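PDB 2CX7: sterol carrier protein 2 from Thermus thermophilus, which probably binds and transfers sterols or other lipids, as a small single-domain member of the SCP-2 sterol transfer family. Local coordinates for residues Ala36-Pro41 with Val75-Leu80; Gly48-Leu53 with Gly68-Asp73. All blocks are in the same frame, centred on the assembly; numbering follows the deposited sequence.

Ala36 CA packs 3.9 Å from Ala50 CB, and Val37 N lies 2.7 Å from Val49 O, a probable hydrogen bond; through these neighbouring strands, 32-37 and 49-56, interactions 1 and 2 touch. Their centres lie about 10 Å apart. After the outermost strand 59-67 the chain passes over a face of the sheet as 68-73, running along strand 49-56 in interaction 2. It then enters strand 74-78, on the far side of 32-37 from 49-56, and interaction 1 pairs that strand in parallel with 32-37. Neither contact touches a bound ligand; both belong to the sheet of the fold.

Interaction 1: residues Ala36-Pro41 with Val75-Leu80; sequences AVRPDP and VIEADL
Ala36 opens the contact through its backbone, Ala36 N donating an almost straight hydrogen bond of 2.8 Å to Ile76 O, while Ala36 O accepts from Ala78 N at 3.0 Å. The same carbonyl oxygen also receives the indole NH of Trp83, from helix 80-86, and a CA-H...O contact from Glu77. The Ala36 methyl rests near Ile76 O, on the sheet face that Glu77 shares. Val37 turns to the other face with Ala78; its CG1, anti to the backbone N (chi1 177°), reaches past the end of the strand to touch Leu80 CB at 3.8 Å. This is parallel pairing in the mixed sheet of the SCP-2 fold: strand 32-37 lies between 49-56 and 74-78, and the chain leaves the latter through the single residue Asp79 into helix 80-86. One residue on, Arg38 N continues the ladder with a 3.0 Å bond to Ala78 O. The Arg38 side chain, extended from CG to NE, crosses that of Glu77 at about a right angle. Arg38 NE meets Glu77 OE2 in a salt bridge, although the position of that oxygen is less certain. A second salt bridge joins Arg38 NH1 to Asp79 OD1 at 2.8 Å; the oxygen lies nearly in the guanidinium plane, whereas the nitrogen stands 43° out of the carboxylate plane. Ala78 CA lies over one guanidinium face toward its rim, and Arg38 NH2 pairs with Glu103 of the next strand. An alanine in place of Arg38 would probably leave the carboxylates of Glu77 and Asp79 without their shared positive partner and take away the guanidinium that lies over Ala78 CA. Arg38 O is bridged to Leu80 N by a water, 2.8 Å from each. Farther along, Asp40 OD2 comes within 3.7 Å of Leu80 CB.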
ATOM      1  N   ALA A  36       0.995  -5.855   2.312  1.00 11.77           N
ATOM      2  CA  ALA A  36       0.806  -7.036   3.142  1.00 11.57           C
ATOM      3  C   ALA A  36       1.298  -6.945   4.584  1.00 12.50           C
ATOM      4  O   ALA A  36       2.389  -6.436   4.855  1.00 13.14           O
ATOM      5  CB  ALA A  36       1.457  -8.231   2.455  1.00 16.52           C
ATOM      6  N   VAL A  37       0.464  -7.457   5.488  1.00 14.09           N
ATOM      7  CA  VAL A  37       0.745  -7.515   6.920  1.00 12.68           C
ATOM      8  C   VAL A  37       1.102  -8.963   7.237  1.00 12.57           C
ATOM      9  O   VAL A  37       0.341  -9.873   6.901  1.00 13.76           O
ATOM     10  CB  VAL A  37      -0.505  -7.124   7.767  1.00 16.52           C
ATOM     11  CG1 VAL A  37      -0.196  -7.270   9.261  1.00 12.64           C
ATOM     12  CG2 VAL A  37      -0.925  -5.696   7.459  1.00 17.16           C
ATOM     13  N   ARG A  38       2.260  -9.175   7.865  1.00 10.65           N
ATOM     14  CA  ARG A  38       2.711 -10.515   8.231  1.00 12.56           C
ATOM     15  C   ARG A  38       1.777 -11.094   9.290  1.00 14.20           C
ATOM     16  O   ARG A  38       1.104 -10.340  10.000  1.00 11.74           O
ATOM     17  CB  ARG A  38       4.129 -10.449   8.800  1.00 11.36           C
ATOM     18  CG  ARG A  38       5.166  -9.897   7.828  1.00 15.38           C
ATOM     19  CD  ARG A  38       6.574  -9.985   8.414  1.00 20.12           C
ATOM     20  NE  ARG A  38       7.572  -9.594   7.422  1.00 18.24           N
ATOM     21  CZ  ARG A  38       8.350  -8.522   7.514  1.00 17.68           C
ATOM     22  NH1 ARG A  38       8.263  -7.711   8.567  1.00 14.11           N
ATOM     23  NH2 ARG A  38       9.202  -8.254   6.538  1.00 15.99           N
ATOM     24  N   PRO A  39       1.711 -12.434   9.404  1.00 12.69           N
ATOM     25  CA  PRO A  39       0.843 -13.067  10.407  1.00 14.80           C
ATOM     26  C   PRO A  39       1.071 -12.451  11.787  1.00 15.19           C
ATOM     27  O   PRO A  39       2.220 -12.288  12.235  1.00 13.09           O
ATOM     28  CB  PRO A  39       1.269 -14.528  10.347  1.00 16.30           C
ATOM     29  CG  PRO A  39       1.548 -14.699   8.873  1.00 17.37           C
ATOM     30  CD  PRO A  39       2.373 -13.458   8.573  1.00 18.15           C
ATOM     31  N   ASP A  40      -0.035 -12.137  12.459  1.00 13.34           N
ATOM     32  CA  ASP A  40      -0.008 -11.505  13.768  1.00 13.58           C
ATOM     33  C   ASP A  40      -1.272 -11.937  14.524  1.00 12.97           C
ATOM     34  O   ASP A  40      -2.268 -11.215  14.549  1.00 13.26           O
ATOM     35  CB  ASP A  40      -0.014  -9.980  13.587  1.00 13.28           C
ATOM     36  CG  ASP A  40       0.270  -9.220  14.872  1.00 22.80           C
ATOM     37  OD1 ASP A  40       0.191  -9.820  15.964  1.00 21.66           O
ATOM     38  OD2 ASP A  40       0.560  -8.002  14.784  1.00 20.36           O
ATOM     39  N   PRO A  41      -1.249 -13.132  15.128  1.00 13.28           N
ATOM     40  CA  PRO A  41      -2.398 -13.645  15.883  1.00 15.14           C
ATOM     41  C   PRO A  41      -2.906 -12.670  16.962  1.00 15.76           C
ATOM     42  O   PRO A  41      -4.116 -12.507  17.137  1.00 16.85           O
ATOM     43  CB  PRO A  41      -1.858 -14.937  16.491  1.00 18.07           C
ATOM     44  CG  PRO A  41      -0.862 -15.404  15.474  1.00 21.80           C
ATOM     45  CD  PRO A  41      -0.161 -14.123  15.074  1.00 15.83           C
ATOM     46  N   VAL A  75       4.617  -6.447  -4.309  1.00 12.14           N
ATOM     47  CA  VAL A  75       4.181  -6.817  -2.976  1.00 15.47           C
ATOM     48  C   VAL A  75       5.144  -6.239  -1.953  1.00 14.74           C
ATOM     49  O   VAL A  75       6.353  -6.484  -2.015  1.00 13.94           O
ATOM     50  CB  VAL A  75       4.118  -8.347  -2.804  1.00 18.03           C
ATOM     51  CG1 VAL A  75       3.729  -8.698  -1.376  1.00 17.84           C
ATOM     52  CG2 VAL A  75       3.106  -8.924  -3.777  1.00 16.74           C
ATOM     53  N   ILE A  76       4.603  -5.431  -1.046  1.00 14.63           N
ATOM     54  CA  ILE A  76       5.392  -4.823   0.023  1.00 12.49           C
ATOM     55  C   ILE A  76       4.823  -5.370   1.324  1.00 12.54           C
ATOM     56  O   ILE A  76       3.662  -5.130   1.667  1.00 16.08           O
ATOM     57  CB  ILE A  76       5.279  -3.298   0.047  1.00 14.13           C
ATOM     58  CG1 ILE A  76       5.736  -2.714  -1.292  1.00 15.25           C
ATOM     59  CG2 ILE A  76       6.146  -2.747   1.188  1.00 18.35           C
ATOM     60  CD1 ILE A  76       5.628  -1.195  -1.372  1.00 17.44           C
ATOM     61  N   GLU A  77       5.660  -6.095   2.049  1.00 12.08           N
ATOM     62  CA  GLU A  77       5.263  -6.747   3.292  1.00 13.37           C
ATOM     63  C   GLU A  77       5.914  -6.120   4.521  1.00 13.07           C
ATOM     64  O   GLU A  77       7.042  -5.615   4.448  1.00 13.77           O
ATOM     65  CB  GLU A  77       5.642  -8.228   3.186  1.00 21.29           C
ATOM     66  CG  GLU A  77       5.560  -9.030   4.459  1.00 25.51           C
ATOM     67  CD  GLU A  77       6.220 -10.394   4.290  1.00 32.61           C
ATOM     68  OE1 GLU A  77       5.682 -11.217   3.519  1.00 28.74           O
ATOM     69  OE2 GLU A  77       7.283 -10.630   4.911  1.00 32.77           O
ATOM     70  N   ALA A  78       5.220  -6.187   5.654  1.00 10.09           N
ATOM     71  CA  ALA A  78       5.744  -5.614   6.887  1.00 10.20           C
ATOM     72  C   ALA A  78       4.936  -6.072   8.089  1.00 13.17           C
ATOM     73  O   ALA A  78       3.836  -6.626   7.943  1.00 13.93           O
ATOM     74  CB  ALA A  78       5.718  -4.085   6.798  1.00 10.02           C
ATOM     75  N   ASP A  79       5.500  -5.858   9.275  1.00 14.32           N
ATOM     76  CA  ASP A  79       4.812  -6.185  10.520  1.00 16.34           C
ATOM     77  C   ASP A  79       3.702  -5.144  10.656  1.00 16.47           C
ATOM     78  O   ASP A  79       3.861  -4.005  10.210  1.00 14.84           O
ATOM     79  CB  ASP A  79       5.751  -6.032  11.717  1.00 19.54           C
ATOM     80  CG  ASP A  79       6.616  -7.251  11.954  1.00 23.08           C
ATOM     81  OD1 ASP A  79       6.830  -8.027  11.006  1.00 19.36           O
ATOM     82  OD2 ASP A  79       7.096  -7.419  13.103  1.00 27.47           O
ATOM     83  N   LEU A  80       2.591  -5.522  11.279  1.00 10.57           N
ATOM     84  CA  LEU A  80       1.481  -4.592  11.462  1.00 11.85           C
ATOM     85  C   LEU A  80       1.942  -3.269  12.071  1.00 10.05           C
ATOM     86  O   LEU A  80       1.568  -2.194  11.594  1.00 14.50           O
ATOM     87  CB  LEU A  80       0.409  -5.203  12.369  1.00 15.48           C
ATOM     88  CG  LEU A  80      -0.763  -4.267  12.687  1.00 13.96           C
ATOM     89  CD1 LEU A  80      -1.414  -3.820  11.385  1.00 21.92           C
ATOM     90  CD2 LEU A  80      -1.757  -4.961  13.605  1.00 17.62           C
TER
HETATM   91  O   HOH W   1       2.426  -8.333  11.513  1.00 14.83           O

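Interaction 2: residues Gly48-Leu53 with Gly68-Asp73; sequences GVAVVL and GEAEAD
Gly48 O accepts the one hydrogen bond that joins these two segments, from Gly68 N at 2.9 Å. The N-H points almost straight at the oxygen (168°), yet the donor stands well above the carbonyl plane, 58° out of it. Here the chain, having completed edge strand 59-67 beside strand 49-56, passes back over the face of the mixed SCP-2 sheet on its way to strand 74-78, on the far side of strand 32-37. The returning piece runs along strand 49-56, over its face and 29° off its direction, instead of pairing beside it, and beyond the glycines the two meet mainly through side chains. Both positions call for glycine on backbone grounds, since at their backbone angles a CB would collide with the carbonyl oxygen of the preceding residue; Gly48 CA lies 4.8 Å from Gly68 CA.

Past this point small residues carry the packing. Ala50 and Ala70 point at each other's segments and meet methyl to methyl, CB to CB, at 3.7 Å. Val52 also turns toward the connection and spreads its two branches along it. CG1, anti to the backbone N (chi1 -176°), reaches Glu71 O and, more loosely, Ala72 CB at 4.3 Å. The side chain of Glu71 points away from the strand, and its carbonyl oxygen makes the contact. Ala72 also packs on Ser32 and Ala34 of strand 32-37, so the connection is already moving on to the next strand of the sheet. The other branch of Val52 makes the tightest apolar contact, its CG2 lying 3.4 Å from Ala70 CB.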
ATOM      1  N   GLY A  48      -2.219 -13.403   8.413  1.00 14.44           N
ATOM      2  CA  GLY A  48      -1.708 -12.241   7.711  1.00 15.66           C
ATOM      3  C   GLY A  48      -2.888 -11.655   6.961  1.00 15.81           C
ATOM      4  O   GLY A  48      -3.969 -12.261   6.914  1.00 18.55           O
ATOM      5  N   VAL A  49      -2.711 -10.474   6.385  1.00 15.53           N
ATOM      6  CA  VAL A  49      -3.789  -9.827   5.642  1.00 18.55           C
ATOM      7  C   VAL A  49      -3.138  -8.845   4.694  1.00 20.80           C
ATOM      8  O   VAL A  49      -1.985  -8.469   4.882  1.00 19.07           O
ATOM      9  CB  VAL A  49      -4.767  -9.064   6.582  1.00 14.82           C
ATOM     10  CG1 VAL A  49      -4.030  -7.974   7.337  1.00 20.93           C
ATOM     11  CG2 VAL A  49      -5.921  -8.472   5.780  1.00 24.73           C
ATOM     12  N   ALA A  50      -3.874  -8.432   3.674  1.00 20.92           N
ATOM     13  CA  ALA A  50      -3.320  -7.500   2.712  1.00 24.57           C
ATOM     14  C   ALA A  50      -4.405  -6.673   2.056  1.00 23.49           C
ATOM     15  O   ALA A  50      -5.582  -7.034   2.080  1.00 26.73           O
ATOM     16  CB  ALA A  50      -2.555  -8.266   1.645  1.00 17.33           C
ATOM     17  N   VAL A  51      -3.998  -5.543   1.492  1.00 22.15           N
ATOM     18  CA  VAL A  51      -4.907  -4.694   0.745  1.00 21.96           C
ATOM     19  C   VAL A  51      -4.253  -4.700  -0.626  1.00 21.89           C
ATOM     20  O   VAL A  51      -3.084  -4.339  -0.763  1.00 19.54           O
ATOM     21  CB  VAL A  51      -4.971  -3.266   1.286  1.00 21.67           C
ATOM     22  CG1 VAL A  51      -5.726  -2.378   0.302  1.00 19.88           C
ATOM     23  CG2 VAL A  51      -5.699  -3.248   2.636  1.00 28.79           C
ATOM     24  N   VAL A  52      -5.002  -5.134  -1.631  1.00 20.80           N
ATOM     25  CA  VAL A  52      -4.482  -5.220  -2.983  1.00 19.91           C
ATOM     26  C   VAL A  52      -5.156  -4.148  -3.824  1.00 17.77           C
ATOM     27  O   VAL A  52      -6.387  -4.097  -3.918  1.00 17.95           O
ATOM     28  CB  VAL A  52      -4.734  -6.632  -3.566  1.00 22.37           C
ATOM     29  CG1 VAL A  52      -4.094  -6.763  -4.941  1.00 21.96           C
ATOM     30  CG2 VAL A  52      -4.160  -7.683  -2.608  1.00 20.31           C
ATOM     31  N   LEU A  53      -4.330  -3.280  -4.405  1.00 16.13           N
ATOM     32  CA  LEU A  53      -4.795  -2.171  -5.226  1.00 14.11           C
ATOM     33  C   LEU A  53      -4.557  -2.416  -6.717  1.00 15.44           C
ATOM     34  O   LEU A  53      -3.439  -2.723  -7.134  1.00 17.11           O
ATOM     35  CB  LEU A  53      -4.060  -0.893  -4.823  1.00 13.67           C
ATOM     36  CG  LEU A  53      -3.999  -0.548  -3.331  1.00 17.85           C
ATOM     37  CD1 LEU A  53      -2.902   0.486  -3.072  1.00 23.31           C
ATOM     38  CD2 LEU A  53      -5.355  -0.034  -2.879  1.00 24.44           C
ATOM     39  N   GLY A  68      -4.706 -13.650   4.451  1.00 29.89           N
ATOM     40  CA  GLY A  68      -3.632 -14.505   3.981  1.00 28.08           C
ATOM     41  C   GLY A  68      -2.793 -13.869   2.889  1.00 33.23           C
ATOM     42  O   GLY A  68      -2.711 -12.643   2.786  1.00 31.33           O
ATOM     43  N   GLU A  69      -2.176 -14.713   2.067  1.00 35.01           N
ATOM     44  CA  GLU A  69      -1.325 -14.266   0.968  1.00 35.16           C
ATOM     45  C   GLU A  69      -2.115 -13.612  -0.153  1.00 34.64           C
ATOM     46  O   GLU A  69      -3.203 -14.068  -0.503  1.00 34.50           O
ATOM     47  CB  GLU A  69      -0.544 -15.449   0.393  1.00 38.41           C
ATOM     48  CG  GLU A  69       0.527 -16.005   1.305  1.00 39.45           C
ATOM     49  CD  GLU A  69       1.567 -14.966   1.682  1.00 44.47           C
ATOM     50  OE1 GLU A  69       1.780 -14.014   0.895  1.00 41.36           O
ATOM     51  OE2 GLU A  69       2.182 -15.111   2.760  1.00 46.94           O
ATOM     52  N   ALA A  70      -1.554 -12.549  -0.725  1.00 34.05           N
ATOM     53  CA  ALA A  70      -2.210 -11.835  -1.816  1.00 36.15           C
ATOM     54  C   ALA A  70      -1.306 -11.761  -3.046  1.00 33.62           C
ATOM     55  O   ALA A  70      -0.081 -11.667  -2.928  1.00 35.44           O
ATOM     56  CB  ALA A  70      -2.594 -10.431  -1.365  1.00 35.17           C
ATOM     57  N   GLU A  71      -1.920 -11.806  -4.226  1.00 31.33           N
ATOM     58  CA  GLU A  71      -1.179 -11.746  -5.483  1.00 31.73           C
ATOM     59  C   GLU A  71      -1.203 -10.346  -6.091  1.00 28.85           C
ATOM     60  O   GLU A  71      -2.242  -9.684  -6.115  1.00 29.11           O
ATOM     61  CB  GLU A  71      -1.759 -12.739  -6.500  1.00 36.14           C
ATOM     62  CG  GLU A  71      -1.742 -14.197  -6.053  1.00 44.25           C
ATOM     63  CD  GLU A  71      -2.681 -14.464  -4.886  1.00 49.75           C
ATOM     64  OE1 GLU A  71      -3.892 -14.183  -5.022  1.00 54.02           O
ATOM     65  OE2 GLU A  71      -2.210 -14.954  -3.835  1.00 52.18           O
ATOM     66  N   ALA A  72      -0.050  -9.904  -6.585  1.00 27.83           N
ATOM     67  CA  ALA A  72       0.064  -8.591  -7.209  1.00 26.13           C
ATOM     68  C   ALA A  72       1.388  -8.468  -7.953  1.00 26.12           C
ATOM     69  O   ALA A  72       2.291  -9.284  -7.767  1.00 25.69           O
ATOM     70  CB  ALA A  72      -0.040  -7.499  -6.147  1.00 19.90           C
ATOM     71  N   ASP A  73       1.496  -7.447  -8.799  1.00 25.72           N
ATOM     72  CA  ASP A  73       2.723  -7.204  -9.541  1.00 22.54           C
ATOM     73  C   ASP A  73       3.818  -6.759  -8.574  1.00 20.59           C
ATOM     74  O   ASP A  73       4.990  -7.072  -8.754  1.00 23.32           O
ATOM     75  CB  ASP A  73       2.495  -6.133 -10.606  1.00 24.83           C
ATOM     76  CG  ASP A  73       1.585  -6.610 -11.711  1.00 23.35           C
ATOM     77  OD1 ASP A  73       1.866  -7.687 -12.287  1.00 27.09           O
ATOM     78  OD2 ASP A  73       0.596  -5.914 -12.007  1.00 24.42           O
TER